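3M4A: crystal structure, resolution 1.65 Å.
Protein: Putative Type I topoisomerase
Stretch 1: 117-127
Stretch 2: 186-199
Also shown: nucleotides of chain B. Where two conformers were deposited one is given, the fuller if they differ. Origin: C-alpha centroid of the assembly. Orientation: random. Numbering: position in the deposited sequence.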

# COMPACT_ATOMS: atom_id res chain seq x y z
N GLY A 117 -5.70 19.88 -12.43
CA GLY A 117 -6.48 18.99 -13.28
C GLY A 117 -6.32 17.53 -12.91
O GLY A 117 -6.18 17.20 -11.73
N LEU A 118 -6.35 16.65 -13.91
CA LEU A 118 -6.26 15.21 -13.66
C LEU A 118 -5.21 14.54 -14.57
O LEU A 118 -5.54 13.67 -15.38
CB LEU A 118 -7.64 14.55 -13.83
CG LEU A 118 -8.71 14.88 -12.76
CD1 LEU A 118 -10.09 14.33 -13.12
CD2 LEU A 118 -8.28 14.37 -11.39
N PRO A 119 -3.93 14.95 -14.42
CA PRO A 119 -2.87 14.33 -15.22
C PRO A 119 -2.56 12.92 -14.74
O PRO A 119 -2.98 12.54 -13.64
CB PRO A 119 -1.66 15.24 -14.98
CG PRO A 119 -1.90 15.76 -13.57
CD PRO A 119 -3.39 15.99 -13.51
N PRO A 120 -1.84 12.13 -15.54
CA PRO A 120 -1.65 10.71 -15.24
C PRO A 120 -1.10 10.41 -13.84
O PRO A 120 -1.66 9.57 -13.13
CB PRO A 120 -0.67 10.25 -16.33
CG PRO A 120 -0.98 11.15 -17.45
CD PRO A 120 -1.20 12.48 -16.83
N ARG A 121 -0.04 11.11 -13.43
CA ARG A 121 0.58 10.84 -12.14
C ARG A 121 -0.35 11.23 -10.98
O ARG A 121 -0.27 10.62 -9.92
CB ARG A 121 1.93 11.53 -12.01
CG ARG A 121 2.95 10.96 -12.97
CD ARG A 121 4.28 11.69 -12.85
NE ARG A 121 4.92 11.47 -11.56
CZ ARG A 121 5.75 10.47 -11.26
NH1 ARG A 121 6.12 9.56 -12.15
NH2 ARG A 121 6.23 10.40 -10.03
N LYS A 122 -1.19 12.24 -11.17
CA LYS A 122 -2.15 12.60 -10.10
C LYS A 122 -3.22 11.50 -9.92
O LYS A 122 -3.54 11.07 -8.78
CB LYS A 122 -2.78 13.96 -10.37
CG LYS A 122 -3.83 14.33 -9.33
CD LYS A 122 -4.12 15.81 -9.23
CE LYS A 122 -5.02 16.10 -8.04
NZ LYS A 122 -5.10 17.57 -7.76
N VAL A 123 -3.76 11.02 -11.04
CA VAL A 123 -4.75 9.93 -10.97
C VAL A 123 -4.11 8.67 -10.39
O VAL A 123 -4.72 7.99 -9.55
CB VAL A 123 -5.43 9.65 -12.33
CG1 VAL A 123 -6.49 8.58 -12.19
CG2 VAL A 123 -6.10 10.93 -12.85
N MET A 124 -2.88 8.36 -10.79
CA MET A 124 -2.16 7.22 -10.21
C MET A 124 -1.83 7.39 -8.73
O MET A 124 -1.87 6.43 -7.98
CB MET A 124 -0.92 6.87 -11.04
CG MET A 124 -1.33 6.30 -12.36
SD MET A 124 -0.00 5.70 -13.42
CE MET A 124 0.94 7.18 -13.70
N ALA A 125 -1.51 8.62 -8.32
CA ALA A 125 -1.31 8.90 -6.89
C ALA A 125 -2.60 8.67 -6.10
O ALA A 125 -2.56 8.14 -4.97
CB ALA A 125 -0.79 10.34 -6.69
N LEU A 126 -3.74 9.07 -6.67
CA LEU A 126 -5.05 8.85 -6.03
C LEU A 126 -5.32 7.34 -5.90
O LEU A 126 -5.77 6.83 -4.86
CB LEU A 126 -6.16 9.52 -6.84
CG LEU A 126 -6.20 11.05 -6.85
CD1 LEU A 126 -7.10 11.58 -7.96
CD2 LEU A 126 -6.72 11.53 -5.47
N MET A 127 -5.02 6.61 -6.97
CA MET A 127 -5.20 5.15 -6.96
C MET A 127 -4.30 4.47 -5.95
O MET A 127 -4.72 3.54 -5.28
CB MET A 127 -4.98 4.58 -8.37
CG MET A 127 -6.05 5.00 -9.36
SD MET A 127 -5.57 4.65 -11.07
CE MET A 127 -6.19 2.98 -11.21
P DG B 9 -6.30 18.88 -4.28
OP1 DG B 9 -6.43 17.97 -5.45
OP2 DG B 9 -7.50 19.24 -3.49
O5' DG B 9 -5.22 18.32 -3.24
C5' DG B 9 -3.95 17.92 -3.68
C4' DG B 9 -2.94 17.98 -2.54
O4' DG B 9 -2.71 19.33 -2.06
C3' DG B 9 -3.39 17.24 -1.28
O3' DG B 9 -2.27 16.58 -0.74
C2' DG B 9 -4.03 18.33 -0.40
C1' DG B 9 -3.15 19.51 -0.69
N9 DG B 9 -3.75 20.84 -0.73
C8 DG B 9 -4.93 21.17 -1.32
N7 DG B 9 -5.21 22.44 -1.30
C5 DG B 9 -4.13 23.00 -0.66
C6 DG B 9 -3.85 24.34 -0.34
O6 DG B 9 -4.50 25.36 -0.58
N1 DG B 9 -2.64 24.45 0.31
C2 DG B 9 -1.80 23.41 0.63
N2 DG B 9 -0.65 23.70 1.27
N3 DG B 9 -2.03 22.16 0.31
C4 DG B 9 -3.22 22.03 -0.29
P DC B 10 -2.45 15.59 0.50
OP1 DC B 10 -1.32 14.67 0.52
OP2 DC B 10 -3.82 15.01 0.54
O5' DC B 10 -2.31 16.53 1.78
C5' DC B 10 -1.05 17.18 2.03
C4' DC B 10 -1.22 18.18 3.15
O4' DC B 10 -2.09 19.27 2.72
C3' DC B 10 -1.85 17.63 4.43
O3' DC B 10 -1.24 18.20 5.56
C2' DC B 10 -3.29 18.10 4.35
C1' DC B 10 -3.04 19.48 3.76
N1 DC B 10 -4.22 20.14 3.17
C2 DC B 10 -4.21 21.54 3.13
O2 DC B 10 -3.23 22.17 3.59
N3 DC B 10 -5.28 22.18 2.61
C4 DC B 10 -6.32 21.50 2.15
N4 DC B 10 -7.34 22.19 1.64
C5 DC B 10 -6.34 20.07 2.17
C6 DC B 10 -5.28 19.45 2.69
P DG B 11 -0.51 17.31 6.65
OP1 DG B 11 0.67 16.73 5.96
OP2 DG B 11 -1.54 16.53 7.35
O5' DG B 11 0.02 18.45 7.63
C5' DG B 11 0.96 19.42 7.21
C4' DG B 11 0.70 20.75 7.90
O4' DG B 11 -0.46 21.41 7.32
C3' DG B 11 0.39 20.62 9.40
O3' DG B 11 1.07 21.67 10.07
C2' DG B 11 -1.13 20.71 9.46
C1' DG B 11 -1.45 21.67 8.33
N9 DG B 11 -2.76 21.54 7.70
C8 DG B 11 -3.40 20.39 7.37
N7 DG B 11 -4.54 20.56 6.79
C5 DG B 11 -4.67 21.94 6.71
C6 DG B 11 -5.71 22.71 6.18
O6 DG B 11 -6.77 22.33 5.66
N1 DG B 11 -5.47 24.07 6.29
C2 DG B 11 -4.33 24.60 6.87
N2 DG B 11 -4.28 25.95 6.88
N3 DG B 11 -3.33 23.89 7.39
C4 DG B 11 -3.57 22.56 7.26
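Stretch 2 (186-199) RTLAANMQKLLDLP

Stretch 2 packs on stretch 1 as a helix that begins the stretch at Arg186, followed by a short non-helical end in which Leu198 still touches Leu118, while Pro199 makes no contact. Stretch 1 begins as loop at Gly117 and Leu118, and Pro119 occupies the N-cap position, right before a helix that starts at Pro120 and continues beyond Met127. The helix axes approach to 11.0 Å at a signed crossing angle of -127°, so the two helices run in broadly opposing directions: Leu118 lies nearest Leu195 (CA to CA 8.0 Å), Leu126 nearest Leu188 (CA to CA 6.7 Å).

Gly117 has a positive phi of 67°, and its O accepts a hydrogen bond from water 1 (O to water O 2.8 Å). Leu118 points toward the C-terminal part of the partner helix, where its CD1 lies 3.9 Å from Leu195 CD2, 4.1 Å from Lys194 CB and 4.1 Å from Leu198 CD1. Pro119, Pro120 and Arg121 make no contact with stretch 2. Lys122, extended with all four chi angles t, passes Asn191, its CE 3.4 Å from OD1. Its NZ comes to 4.2 Å from Lys194 NZ; the two like charges share water 1, which accepts from each at 2.9 Å (Lys122 NZ and Lys194 NZ to water O). Lys122 NZ and Asn191 ND2 also donate to OP1 of DG9, at 2.7 and 2.9 Å, so one residue from each stretch donates to the same phosphate oxygen. Asn191 OD1 in turn accepts from Lys194 NZ at 2.9 Å. Val123 adds a looser apolar contact, CG1 to Leu195 CD2 at 4.4 Å. One turn beyond Lys122, Leu126 again points toward stretch 2: its CD1 rests 3.6 Å from Asn191 CB, and its CD2 3.9 Å from Leu188 CD2. Met127 points away. No direct hydrogen bond joins the stretches.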

# COMPACT_ATOMS: atom_id res chain seq x y z
N ARG A 186 -10.22 13.90 2.66
CA ARG A 186 -10.76 15.04 1.94
C ARG A 186 -10.33 15.07 0.49
O ARG A 186 -11.13 15.39 -0.41
CB ARG A 186 -10.28 16.36 2.59
CG ARG A 186 -10.85 16.66 3.94
CD ARG A 186 -10.21 17.96 4.47
NE ARG A 186 -8.81 17.82 4.91
CZ ARG A 186 -8.03 18.84 5.28
NH1 ARG A 186 -8.47 20.08 5.24
NH2 ARG A 186 -6.79 18.62 5.69
N THR A 187 -9.05 14.78 0.26
CA THR A 187 -8.45 14.85 -1.08
C THR A 187 -9.06 13.79 -1.98
O THR A 187 -9.45 14.09 -3.11
CB THR A 187 -6.92 14.79 -0.99
OG1 THR A 187 -6.48 15.98 -0.32
CG2 THR A 187 -6.27 14.70 -2.37
N LEU A 188 -9.21 12.57 -1.47
CA LEU A 188 -9.90 11.53 -2.24
C LEU A 188 -11.30 11.94 -2.60
O LEU A 188 -11.70 11.78 -3.73
CB LEU A 188 -9.94 10.19 -1.50
CG LEU A 188 -8.62 9.41 -1.41
CD1 LEU A 188 -8.71 8.19 -0.50
CD2 LEU A 188 -8.12 8.99 -2.80
N ALA A 189 -12.06 12.47 -1.63
CA ALA A 189 -13.45 12.84 -1.91
C ALA A 189 -13.56 13.93 -2.97
O ALA A 189 -14.34 13.80 -3.91
CB ALA A 189 -14.18 13.24 -0.62
N ALA A 190 -12.74 14.97 -2.86
CA ALA A 190 -12.79 16.08 -3.82
C ALA A 190 -12.43 15.63 -5.25
O ALA A 190 -13.08 16.02 -6.23
CB ALA A 190 -11.84 17.18 -3.37
N ASN A 191 -11.40 14.80 -5.35
CA ASN A 191 -10.94 14.35 -6.65
C ASN A 191 -11.81 13.24 -7.23
O ASN A 191 -11.92 13.12 -8.44
CB ASN A 191 -9.49 13.96 -6.61
CG ASN A 191 -8.58 15.17 -6.60
OD1 ASN A 191 -8.36 15.80 -7.64
ND2 ASN A 191 -8.06 15.52 -5.43
N MET A 192 -12.44 12.44 -6.37
CA MET A 192 -13.40 11.45 -6.86
C MET A 192 -14.57 12.17 -7.55
O MET A 192 -15.08 11.72 -8.59
CB MET A 192 -13.89 10.56 -5.73
CG MET A 192 -14.71 9.37 -6.17
SD MET A 192 -13.81 8.31 -7.31
CE MET A 192 -12.71 7.46 -6.19
N GLN A 193 -15.00 13.30 -6.98
CA GLN A 193 -16.06 14.10 -7.61
C GLN A 193 -15.63 14.54 -9.01
O GLN A 193 -16.41 14.48 -9.95
CB GLN A 193 -16.43 15.31 -6.76
CG GLN A 193 -17.11 14.97 -5.44
CD GLN A 193 -18.64 14.85 -5.51
OE1 GLN A 193 -19.24 14.68 -6.57
NE2 GLN A 193 -19.27 14.92 -4.33
N LYS A 194 -14.40 15.00 -9.14
CA LYS A 194 -13.84 15.42 -10.44
C LYS A 194 -13.77 14.25 -11.43
O LYS A 194 -14.09 14.43 -12.60
CB LYS A 194 -12.43 16.01 -10.27
CG LYS A 194 -12.34 17.28 -9.44
CD LYS A 194 -10.86 17.69 -9.28
CE LYS A 194 -10.62 18.49 -8.01
NZ LYS A 194 -9.15 18.56 -7.68
N LEU A 195 -13.36 13.08 -10.98
CA LEU A 195 -13.36 11.89 -11.85
C LEU A 195 -14.77 11.56 -12.34
O LEU A 195 -14.98 11.25 -13.51
CB LEU A 195 -12.72 10.67 -11.15
CG LEU A 195 -11.20 10.70 -10.97
CD1 LEU A 195 -10.74 9.64 -10.00
CD2 LEU A 195 -10.50 10.49 -12.31
N LEU A 196 -15.74 11.62 -11.44
CA LEU A 196 -17.14 11.34 -11.79
C LEU A 196 -17.76 12.38 -12.74
O LEU A 196 -18.75 12.09 -13.39
CB LEU A 196 -17.97 11.21 -10.51
CG LEU A 196 -17.71 9.90 -9.77
CD1 LEU A 196 -18.08 9.99 -8.29
CD2 LEU A 196 -18.45 8.74 -10.48
N ASP A 197 -17.17 13.57 -12.84
CA ASP A 197 -17.62 14.56 -13.82
C ASP A 197 -17.24 14.22 -15.26
O ASP A 197 -17.83 14.77 -16.20
CB ASP A 197 -17.08 15.95 -13.48
CG ASP A 197 -17.80 16.59 -12.30
OD1 ASP A 197 -18.89 16.13 -11.90
OD2 ASP A 197 -17.27 17.60 -11.79
N LEU A 198 -16.27 13.32 -15.45
CA LEU A 198 -15.84 12.91 -16.79
C LEU A 198 -16.85 11.92 -17.38
O LEU A 198 -17.54 11.22 -16.64
CB LEU A 198 -14.44 12.30 -16.74
CG LEU A 198 -13.33 13.15 -16.11
CD1 LEU A 198 -12.03 12.38 -16.13
CD2 LEU A 198 -13.16 14.48 -16.82
N PRO A 199 -16.97 11.87 -18.73
CA PRO A 199 -17.87 10.89 -19.34
C PRO A 199 -17.51 9.45 -18.96
O PRO A 199 -16.33 9.11 -18.90
CB PRO A 199 -17.69 11.13 -20.86
CG PRO A 199 -17.07 12.46 -20.99
CD PRO A 199 -16.28 12.69 -19.74
O HOH W 1 -6.98 18.79 -9.62